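Local coordinates for putative ABC transporter amino acid-binding protein (Sinorhizobium meliloti, PDB 2Q88) that probably serves an ABC transporter as its substrate-binding protein, capturing the compatible solute ectoine in a cleft between two lobes, at residues A[38-43]-A[236-241]; A[138-141]-A[145-148]. All blocks are in the same frame, centred on the assembly; numbering follows the deposited sequence.

In the fold
Both interactions lie near the surface, on opposite sides of the chain's centre and about 31 Å apart between centres, with no touch between them. Interaction 1 joins parts of the chain nearly two hundred residues apart, helix 37-48 and the loop before helix 242-246, through one tyrosine-carboxylate hydrogen bond. Interaction 2 is local: the end of helix 134-141 meets the loop leading into strand 149-151, by van der Waals packing of a leucine against an arginine whose charge is paired elsewhere. The two share no helix or strand. The side chains of Y238 and L140 each lie about 12 Å from bound ectoine, so neither belongs to the first shell of the pocket.

Interaction 1 (A[38-43]-A[236-241]); sequences APDVAR and EPYGFS
The phenol of Y238 reaches across to the carboxylate of D40, and its OH donates a hydrogen bond of 2.7 Å to D40 OD2. The oxygen lies at the edge of the ring, in its plane, yet the hydroxyl meets it from above the carboxylate plane, 54° out of it. The two side chains cross at about a right angle, with carboxylate and ring planes 63° apart. CG of Y238 lies anti to its carbonyl carbon (chi1 -73°), which directs the ring toward helix 37-48. Y238 OH also takes the backbone N-H of G36, just ahead of that helix; two bonds thus grip the hydroxyl. In the two-lobed fold of family 3 solute-binding proteins, the chain's last part returns to the lobe built by its first part, and this contact lies on that return. Around the bond the packing is close: the side chain of Y238 touches P24, S35 and A37, D40 rests on I234 and S35, and next along the chain F240 stands edge-to-face with F25 of the ectoine pocket. The other side is looser, since D40 and Y238 both remain partly exposed and the segments bury just 83 Å² between them.

Interaction 2 (A[138-141]-A[145-148]); sequences LALE and PRDR
One face of the R146 guanidinium is turned to the methyl groups of L140. CD1 approaches R146 NH1 at 3.9 Å, while CD2 stands 4.3 Å above the guanidinium plane, offset toward the rim. The polar partners of the group come from outside this pair: NH2 forms a salt bridge with E136 OE1, one turn earlier on the helix of L140, and a hydrogen bond to the carbonyl of V149. These partners probably fix the rotation of the group, and the leucine supplies a nonpolar surface beside it. A second guanidinium, that of R148, is met within segment 145-148 itself and not across the contact: P145 CD lies 3.2 Å above one face, again offset toward the rim.

R146 leaves its backbone extended, with CG anti to N (chi1 177°), then bends at chi2 and chi3, which brings the guanidinium back to the leucine. L140 uses both branches: besides the guanidinium contact of CD1, CD2 packs 3.9 Å from R146 CA. The buried surface totals 118 Å², without a polar bond between the segments. Within the loop, the R148 N-H bonds to P145 O at 2.9 Å and closes the short 3-10 turn.

This turn belongs to a beta-alpha-beta crossover, in which strand 127-129 leads through helix 134-141 to the parallel strand 149-151. Around it, A139 and L140 rest on V149 and R146 touches V151, while L138 and A139 touch Y116 of helix 116-121, and R148 hydrogen-bonds the carbonyls of I119 and A120 in that helix.

Interaction 1 (A[38-43]-A[236-241])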
ATOM      1  N   ALA A  38      -1.697   8.267   1.848  1.00 23.12           N
ATOM      2  CA  ALA A  38      -2.931   7.792   1.240  1.00 23.02           C
ATOM      3  C   ALA A  38      -4.185   8.378   1.923  1.00 23.26           C
ATOM      4  O   ALA A  38      -5.042   8.926   1.221  1.00 22.86           O
ATOM      5  CB  ALA A  38      -2.959   6.266   1.177  1.00 23.55           C
ATOM      6  N   PRO A  39      -4.285   8.306   3.258  1.00 23.29           N
ATOM      7  CA  PRO A  39      -5.379   8.977   3.972  1.00 23.17           C
ATOM      8  C   PRO A  39      -5.369  10.506   3.852  1.00 23.20           C
ATOM      9  O   PRO A  39      -6.436  11.114   3.876  1.00 23.61           O
ATOM     10  CB  PRO A  39      -5.155   8.559   5.422  1.00 23.24           C
ATOM     11  CG  PRO A  39      -4.369   7.282   5.310  1.00 23.53           C
ATOM     12  CD  PRO A  39      -3.412   7.569   4.195  1.00 23.03           C
ATOM     13  N   ASP A  40      -4.198  11.126   3.721  1.00 23.54           N
ATOM     14  CA  ASP A  40      -4.147  12.591   3.571  1.00 24.37           C
ATOM     15  C   ASP A  40      -4.754  13.035   2.237  1.00 23.82           C
ATOM     16  O   ASP A  40      -5.528  13.993   2.182  1.00 23.79           O
ATOM     17  CB  ASP A  40      -2.720  13.136   3.705  1.00 24.50           C
ATOM     18  CG  ASP A  40      -2.289  13.371   5.163  1.00 26.99           C
ATOM     19  OD1 ASP A  40      -2.995  12.983   6.123  1.00 29.10           O
ATOM     20  OD2 ASP A  40      -1.216  13.940   5.446  1.00 28.60           O
ATOM     21  N   VAL A  41      -4.397  12.347   1.160  1.00 23.96           N
ATOM     22  CA  VAL A  41      -4.975  12.610  -0.155  1.00 23.96           C
ATOM     23  C   VAL A  41      -6.492  12.348  -0.144  1.00 24.00           C
ATOM     24  O   VAL A  41      -7.278  13.162  -0.647  1.00 23.18           O
ATOM     25  CB  VAL A  41      -4.270  11.772  -1.248  1.00 23.98           C
ATOM     26  CG1 VAL A  41      -5.076  11.758  -2.556  1.00 24.95           C
ATOM     27  CG2 VAL A  41      -2.884  12.312  -1.507  1.00 25.00           C
ATOM     28  N   ALA A  42      -6.882  11.211   0.435  1.00 24.12           N
ATOM     29  CA  ALA A  42      -8.267  10.784   0.469  1.00 24.21           C
ATOM     30  C   ALA A  42      -9.104  11.742   1.299  1.00 24.46           C
ATOM     31  O   ALA A  42     -10.224  12.078   0.916  1.00 24.30           O
ATOM     32  CB  ALA A  42      -8.375   9.367   1.025  1.00 24.97           C
ATOM     33  N   ARG A  43      -8.554  12.199   2.422  1.00 24.15           N
ATOM     34  CA  ARG A  43      -9.285  13.130   3.283  1.00 24.67           C
ATOM     35  C   ARG A  43      -9.530  14.437   2.555  1.00 24.03           C
ATOM     36  O   ARG A  43     -10.621  14.984   2.633  1.00 22.90           O
ATOM     37  CB  ARG A  43      -8.544  13.404   4.593  1.00 24.36           C
ATOM     38  CG  ARG A  43      -9.285  14.385   5.509  1.00 25.13           C
ATOM     39  CD  ARG A  43      -8.452  14.868   6.684  1.00 26.21           C
ATOM     40  NE  ARG A  43      -7.987  13.720   7.448  1.00 30.43           N
ATOM     41  CZ  ARG A  43      -8.700  13.084   8.367  1.00 32.79           C
ATOM     42  NH1 ARG A  43      -9.940  13.489   8.677  1.00 33.27           N
ATOM     43  NH2 ARG A  43      -8.164  12.035   8.988  1.00 33.25           N
ATOM     44  N   GLU A 236       4.572  14.443  -1.582  1.00 24.06           N
ATOM     45  CA  GLU A 236       6.033  14.534  -1.639  1.00 24.96           C
ATOM     46  C   GLU A 236       6.764  14.711  -0.282  1.00 24.79           C
ATOM     47  O   GLU A 236       7.849  14.159  -0.119  1.00 24.93           O
ATOM     48  CB  GLU A 236       6.505  15.506  -2.732  1.00 25.58           C
ATOM     49  CG  GLU A 236       5.991  15.099  -4.115  1.00 27.19           C
ATOM     50  CD  GLU A 236       6.847  15.592  -5.266  1.00 30.48           C
ATOM     51  OE1 GLU A 236       7.323  16.748  -5.215  1.00 30.25           O
ATOM     52  OE2 GLU A 236       7.048  14.809  -6.229  1.00 33.40           O
ATOM     53  N   PRO A 237       6.185  15.412   0.699  1.00 24.92           N
ATOM     54  CA  PRO A 237       6.729  15.388   2.067  1.00 24.70           C
ATOM     55  C   PRO A 237       6.839  13.988   2.687  1.00 24.47           C
ATOM     56  O   PRO A 237       7.605  13.797   3.634  1.00 24.42           O
ATOM     57  CB  PRO A 237       5.712  16.216   2.849  1.00 24.71           C
ATOM     58  CG  PRO A 237       5.223  17.182   1.859  1.00 25.34           C
ATOM     59  CD  PRO A 237       5.025  16.320   0.623  1.00 25.10           C
ATOM     60  N   TYR A 238       6.067  13.026   2.176  1.00 23.72           N
ATOM     61  CA  TYR A 238       6.156  11.636   2.633  1.00 23.62           C
ATOM     62  C   TYR A 238       7.195  10.811   1.864  1.00 23.85           C
ATOM     63  O   TYR A 238       7.488   9.662   2.233  1.00 24.23           O
ATOM     64  CB  TYR A 238       4.793  10.955   2.514  1.00 23.18           C
ATOM     65  CG  TYR A 238       3.776  11.404   3.535  1.00 22.35           C
ATOM     66  CD1 TYR A 238       3.868  10.990   4.860  1.00 22.90           C
ATOM     67  CD2 TYR A 238       2.709  12.228   3.175  1.00 22.37           C
ATOM     68  CE1 TYR A 238       2.935  11.380   5.805  1.00 21.44           C
ATOM     69  CE2 TYR A 238       1.755  12.622   4.121  1.00 22.79           C
ATOM     70  CZ  TYR A 238       1.884  12.195   5.434  1.00 23.65           C
ATOM     71  OH  TYR A 238       0.959  12.560   6.398  1.00 23.68           O
ATOM     72  N   GLY A 239       7.731  11.378   0.787  1.00 24.08           N
ATOM     73  CA  GLY A 239       8.816  10.733   0.032  1.00 24.21           C
ATOM     74  C   GLY A 239       8.412  10.220  -1.334  1.00 24.40           C
ATOM     75  O   GLY A 239       9.247   9.692  -2.082  1.00 24.35           O
ATOM     76  N   PHE A 240       7.138  10.395  -1.675  1.00 24.39           N
ATOM     77  CA  PHE A 240       6.608   9.922  -2.950  1.00 24.81           C
ATOM     78  C   PHE A 240       6.921  10.869  -4.108  1.00 25.37           C
ATOM     79  O   PHE A 240       7.197  12.047  -3.901  1.00 25.43           O
ATOM     80  CB  PHE A 240       5.105   9.681  -2.830  1.00 24.29           C
ATOM     81  CG  PHE A 240       4.760   8.547  -1.920  1.00 23.75           C
ATOM     82  CD1 PHE A 240       4.447   8.785  -0.586  1.00 24.85           C
ATOM     83  CD2 PHE A 240       4.757   7.234  -2.394  1.00 24.71           C
ATOM     84  CE1 PHE A 240       4.130   7.729   0.271  1.00 25.25           C
ATOM     85  CE2 PHE A 240       4.443   6.179  -1.557  1.00 24.49           C
ATOM     86  CZ  PHE A 240       4.132   6.423  -0.222  1.00 24.50           C
ATOM     87  N   SER A 241       6.902  10.343  -5.325  1.00 26.37           N
ATOM     88  CA  SER A 241       7.116  11.169  -6.517  1.00 26.77           C
ATOM     89  C   SER A 241       5.788  11.417  -7.220  1.00 26.50           C
ATOM     90  O   SER A 241       5.110  10.481  -7.626  1.00 26.59           O
ATOM     91  CB  SER A 241       8.115  10.502  -7.467  1.00 26.94           C
ATOM     92  OG  SER A 241       8.120  11.144  -8.733  1.00 28.16           O
TER

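Interaction 2 (A[138-141]-A[145-148])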
ATOM      1  N   LEU A 138       4.834 -11.960  -4.906  1.00 24.37           N
ATOM      2  CA  LEU A 138       6.101 -12.001  -5.653  1.00 24.29           C
ATOM      3  C   LEU A 138       7.008 -13.131  -5.191  1.00 24.27           C
ATOM      4  O   LEU A 138       7.690 -13.757  -6.015  1.00 23.77           O
ATOM      5  CB  LEU A 138       6.849 -10.665  -5.567  1.00 24.43           C
ATOM      6  CG  LEU A 138       6.224  -9.470  -6.284  1.00 22.92           C
ATOM      7  CD1 LEU A 138       6.927  -8.185  -5.878  1.00 21.44           C
ATOM      8  CD2 LEU A 138       6.228  -9.654  -7.809  1.00 22.64           C
ATOM      9  N   ALA A 139       7.023 -13.386  -3.881  1.00 24.52           N
ATOM     10  CA  ALA A 139       7.797 -14.506  -3.316  1.00 24.58           C
ATOM     11  C   ALA A 139       7.254 -15.829  -3.828  1.00 24.59           C
ATOM     12  O   ALA A 139       8.004 -16.660  -4.333  1.00 24.96           O
ATOM     13  CB  ALA A 139       7.746 -14.487  -1.809  1.00 24.22           C
ATOM     14  N   LEU A 140       5.945 -16.016  -3.699  1.00 24.97           N
ATOM     15  CA  LEU A 140       5.273 -17.222  -4.205  1.00 25.45           C
ATOM     16  C   LEU A 140       5.446 -17.436  -5.715  1.00 25.95           C
ATOM     17  O   LEU A 140       5.633 -18.574  -6.153  1.00 25.71           O
ATOM     18  CB  LEU A 140       3.789 -17.208  -3.826  1.00 25.11           C
ATOM     19  CG  LEU A 140       3.477 -17.282  -2.326  1.00 25.54           C
ATOM     20  CD1 LEU A 140       2.017 -16.930  -2.061  1.00 26.74           C
ATOM     21  CD2 LEU A 140       3.826 -18.649  -1.726  1.00 27.49           C
ATOM     22  N   GLU A 141       5.403 -16.356  -6.501  1.00 26.17           N
ATOM     23  CA  GLU A 141       5.587 -16.448  -7.962  1.00 27.01           C
ATOM     24  C   GLU A 141       7.027 -16.777  -8.358  1.00 26.81           C
ATOM     25  O   GLU A 141       7.263 -17.333  -9.430  1.00 25.85           O
ATOM     26  CB  GLU A 141       5.160 -15.155  -8.667  1.00 27.00           C
ATOM     27  CG  GLU A 141       3.686 -14.821  -8.526  1.00 28.22           C
ATOM     28  CD  GLU A 141       3.306 -13.506  -9.180  1.00 29.37           C
ATOM     29  OE1 GLU A 141       4.117 -12.553  -9.156  1.00 34.13           O
ATOM     30  OE2 GLU A 141       2.181 -13.423  -9.718  1.00 33.35           O
ATOM     31  N   PRO A 145       8.348 -21.635  -1.595  1.00 27.35           N
ATOM     32  CA  PRO A 145       7.248 -22.463  -1.091  1.00 27.25           C
ATOM     33  C   PRO A 145       6.440 -21.723  -0.037  1.00 27.27           C
ATOM     34  O   PRO A 145       6.992 -20.882   0.674  1.00 26.42           O
ATOM     35  CB  PRO A 145       7.976 -23.640  -0.435  1.00 27.67           C
ATOM     36  CG  PRO A 145       9.291 -23.685  -1.094  1.00 27.11           C
ATOM     37  CD  PRO A 145       9.657 -22.289  -1.397  1.00 27.15           C
ATOM     38  N   ARG A 146       5.158 -22.053   0.072  1.00 27.02           N
ATOM     39  CA  ARG A 146       4.248 -21.384   1.011  1.00 27.55           C
ATOM     40  C   ARG A 146       4.803 -21.363   2.438  1.00 27.53           C
ATOM     41  O   ARG A 146       4.689 -20.358   3.134  1.00 27.57           O
ATOM     42  CB  ARG A 146       2.864 -22.055   0.980  1.00 27.73           C
ATOM     43  CG  ARG A 146       1.841 -21.493   1.957  1.00 27.77           C
ATOM     44  CD  ARG A 146       1.323 -20.110   1.599  1.00 28.20           C
ATOM     45  NE  ARG A 146       2.086 -19.042   2.251  1.00 29.54           N
ATOM     46  CZ  ARG A 146       1.732 -17.760   2.226  1.00 29.20           C
ATOM     47  NH1 ARG A 146       0.644 -17.391   1.565  1.00 28.55           N
ATOM     48  NH2 ARG A 146       2.463 -16.846   2.850  1.00 28.86           N
ATOM     49  N   ASP A 147       5.436 -22.459   2.853  1.00 27.68           N
ATOM     50  CA  ASP A 147       5.929 -22.566   4.226  1.00 27.62           C
ATOM     51  C   ASP A 147       7.189 -21.733   4.524  1.00 27.05           C
ATOM     52  O   ASP A 147       7.593 -21.616   5.682  1.00 27.18           O
ATOM     53  CB  ASP A 147       6.076 -24.030   4.662  1.00 28.19           C
ATOM     54  CG  ASP A 147       7.101 -24.809   3.840  1.00 29.20           C
ATOM     55  OD1 ASP A 147       7.815 -24.232   2.991  1.00 30.18           O
ATOM     56  OD2 ASP A 147       7.257 -26.040   3.980  1.00 34.15           O
ATOM     57  N   ARG A 148       7.783 -21.142   3.486  1.00 25.87           N
ATOM     58  CA  ARG A 148       8.913 -20.216   3.661  1.00 24.64           C
ATOM     59  C   ARG A 148       8.528 -18.761   3.398  1.00 24.28           C
ATOM     60  O   ARG A 148       9.374 -17.869   3.473  1.00 24.21           O
ATOM     61  CB  ARG A 148      10.092 -20.610   2.764  1.00 24.42           C
ATOM     62  CG  ARG A 148      10.667 -21.969   3.074  1.00 24.24           C
ATOM     63  CD  ARG A 148      12.111 -22.114   2.670  1.00 25.29           C
ATOM     64  NE  ARG A 148      12.309 -22.562   1.291  1.00 24.96           N
ATOM     65  CZ  ARG A 148      12.818 -21.825   0.302  1.00 28.00           C
ATOM     66  NH1 ARG A 148      13.159 -20.550   0.495  1.00 27.11           N
ATOM     67  NH2 ARG A 148      12.976 -22.366  -0.902  1.00 27.13           N
TER